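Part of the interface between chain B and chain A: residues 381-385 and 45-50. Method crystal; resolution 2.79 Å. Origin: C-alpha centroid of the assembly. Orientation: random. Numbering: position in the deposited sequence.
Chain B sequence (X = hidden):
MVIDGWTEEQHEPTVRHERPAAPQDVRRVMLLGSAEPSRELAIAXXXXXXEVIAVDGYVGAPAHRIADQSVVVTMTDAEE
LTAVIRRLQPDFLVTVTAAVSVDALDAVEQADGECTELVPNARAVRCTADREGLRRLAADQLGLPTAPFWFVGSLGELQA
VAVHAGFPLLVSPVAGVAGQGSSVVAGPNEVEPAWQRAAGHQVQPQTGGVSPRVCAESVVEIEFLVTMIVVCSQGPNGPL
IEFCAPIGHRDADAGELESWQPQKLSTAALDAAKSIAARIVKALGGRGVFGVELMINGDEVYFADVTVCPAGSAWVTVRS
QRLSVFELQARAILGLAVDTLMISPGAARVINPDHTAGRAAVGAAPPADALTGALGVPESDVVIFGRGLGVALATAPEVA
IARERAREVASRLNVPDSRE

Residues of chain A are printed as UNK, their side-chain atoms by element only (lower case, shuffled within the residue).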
# COMPACT_ATOMS: atom_id res chain seq x y z
N ASP B 381 -6.11 2.44 -11.92
CA ASP B 381 -5.04 1.60 -11.42
C ASP B 381 -5.14 0.22 -12.06
O ASP B 381 -6.14 -0.13 -12.68
CB ASP B 381 -5.07 1.50 -9.89
CG ASP B 381 -3.71 1.18 -9.30
OD1 ASP B 381 -2.72 1.04 -10.07
OD2 ASP B 381 -3.63 1.07 -8.06
N VAL B 382 -4.07 -0.55 -11.92
CA VAL B 382 -3.97 -1.88 -12.50
C VAL B 382 -3.24 -2.81 -11.52
O VAL B 382 -2.42 -2.37 -10.70
CB VAL B 382 -3.28 -1.82 -13.89
CG1 VAL B 382 -2.35 -2.99 -14.11
CG2 VAL B 382 -4.31 -1.81 -14.97
N VAL B 383 -3.59 -4.08 -11.58
CA VAL B 383 -2.93 -5.16 -10.80
C VAL B 383 -2.63 -6.27 -11.80
O VAL B 383 -3.54 -6.89 -12.26
CB VAL B 383 -3.76 -5.67 -9.62
CG1 VAL B 383 -2.92 -6.57 -8.74
CG2 VAL B 383 -4.31 -4.55 -8.79
N ILE B 384 -1.36 -6.42 -12.14
CA ILE B 384 -0.92 -7.39 -13.17
C ILE B 384 -0.42 -8.63 -12.46
O ILE B 384 0.25 -8.48 -11.47
CB ILE B 384 0.17 -6.78 -14.05
CG1 ILE B 384 -0.35 -5.56 -14.79
CG2 ILE B 384 0.74 -7.78 -15.03
CD1 ILE B 384 -1.45 -5.87 -15.73
N PHE B 385 -0.77 -9.78 -12.98
CA PHE B 385 -0.32 -11.07 -12.42
C PHE B 385 0.36 -11.89 -13.51
O PHE B 385 0.79 -11.34 -14.50
CB PHE B 385 -1.50 -11.75 -11.73
CG PHE B 385 -1.78 -11.19 -10.36
CD1 PHE B 385 -0.88 -11.36 -9.33
CD2 PHE B 385 -2.93 -10.48 -10.11
CE1 PHE B 385 -1.12 -10.84 -8.07
CE2 PHE B 385 -3.18 -9.96 -8.85
CZ PHE B 385 -2.28 -10.15 -7.83
N UNK A 45 6.00 -1.98 -7.48
CA UNK A 45 6.51 -2.30 -8.81
C UNK A 45 6.04 -3.67 -9.28
O UNK A 45 5.97 -3.92 -10.49
c UNK A 45 8.52 -0.33 -10.21
c UNK A 45 8.69 -0.90 -8.83
c UNK A 45 10.14 -1.05 -8.47
c UNK A 45 8.03 -2.27 -8.81
N UNK A 46 5.75 -4.58 -8.34
CA UNK A 46 5.34 -5.92 -8.72
C UNK A 46 3.87 -5.96 -9.08
O UNK A 46 3.47 -6.77 -9.93
c UNK A 46 7.47 -8.06 -6.29
o UNK A 46 6.63 -8.18 -5.40
c UNK A 46 7.13 -7.29 -7.55
c UNK A 46 5.65 -6.91 -7.60
n UNK A 46 8.69 -8.58 -6.21
N UNK A 47 3.06 -5.08 -8.48
CA UNK A 47 1.68 -4.94 -8.92
C UNK A 47 1.56 -4.45 -10.35
O UNK A 47 0.61 -4.79 -11.05
N UNK A 48 2.52 -3.64 -10.79
CA UNK A 48 2.50 -3.13 -12.15
C UNK A 48 3.17 -4.07 -13.13
O UNK A 48 3.30 -3.73 -14.31
c UNK A 48 1.30 -0.12 -12.05
c UNK A 48 3.18 -1.75 -12.22
c UNK A 48 2.62 -0.56 -11.46
c UNK A 48 3.61 0.63 -11.45
N UNK A 49 3.63 -5.23 -12.67
CA UNK A 49 4.12 -6.27 -13.55
C UNK A 49 5.61 -6.44 -13.64
O UNK A 49 6.07 -7.20 -14.50
N UNK A 50 6.40 -5.79 -12.79
CA UNK A 50 7.84 -5.81 -12.95
C UNK A 50 8.51 -6.78 -11.98
O UNK A 50 8.10 -6.91 -10.83
c UNK A 50 8.43 -4.41 -12.74

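Position 45 of chain A carries four side-chain carbons. Tracing bonded distances outward from CA gives CB, then a single carbon, then two carbons attached to it, so the chain forks at its second atom. No heteroatom is present, and the side chain touches nothing in the chain B stretch: its nearest atom, CB, is 10.3 Å from Ile B384 O. A four-carbon chain forked at the second carbon is leucine, Leu A45. Its role here lies in its backbone, as the account of position 50 makes plain.

Position 46 has three carbons in a row, the third bonded to one oxygen and one nitrogen. CB is the nearest side-chain atom to the chain B stretch, 6.8 Å from Ile B384 O. What approaches is the backbone: the carbonyl O of position 46 lies 4.0 Å from Ile B384 O, a proximity of two acceptors and not a bond. The terminal amide at the end of a two-methylene chain identifies glutamine, Gln A46. Both OE1 and NE2 have hydrogen-bond partners elsewhere in the structure.

Position 47 shows backbone atoms alone. Its carbonyl is the centre of this contact: Ile B384 N donates to the carbonyl O of position 47 at 2.8 Å with an angle of 174° at the hydrogen, short and nearly linear. With no side chain, the residue is glycine, Gly A47. An ideal CB placed on it would lie 4.6 Å from Val B382 O and 4.7 Å from Val B383 CG1, so this contact leaves room for one and does not itself demand glycine.

Position 48 again has four carbons forked at the second. Its closest contact uses the main chain, with the carbonyl O of position 48 lying 4.1 Å from Ile B384 CG1. The branching makes it leucine, Leu A48. Its CA-to-CB bond points away from the chain B stretch, yet its end comes nearer, Leu A48 CD2 lying 4.6 Å from Val B382 O.

Position 49 has no side-chain atoms, and its CA lies 4.0 Å from Ile B384 CG2. It is glycine, Gly A49. Here the geometry supplies reasons: phi is 103° and psi 9°, and a CB would be jammed against the preceding carbonyl oxygen. The same modelled CB would also sit a tight 3.4 Å from Ile B384 CG2.

Position 50 has one side-chain carbon. This CB is 8.7 Å from Ile B384 CG2, its nearest atom in the chain B stretch. A lone carbon means alanine, Ala A50. Two backbone bonds close the Schellman motif: Ala A50 N to Leu A45 O at 3.0 Å and Gly A49 N to Gln A46 O at 3.1 Å.

The contact thus joins a strand to a helix end through one backbone hydrogen bond. Gly A47 O also receives a CA-H...O approach from Val B383 CA, 3.6 Å away with 133° at the hydrogen, so neighbouring strand residues converge on a single acceptor. Ile B384, with 58 Å² covered, packs its side chain against the turn at Leu A48 and Gly A49. Together the two stretches bury 216 Å².

Chain A (45-50) LQGLGA
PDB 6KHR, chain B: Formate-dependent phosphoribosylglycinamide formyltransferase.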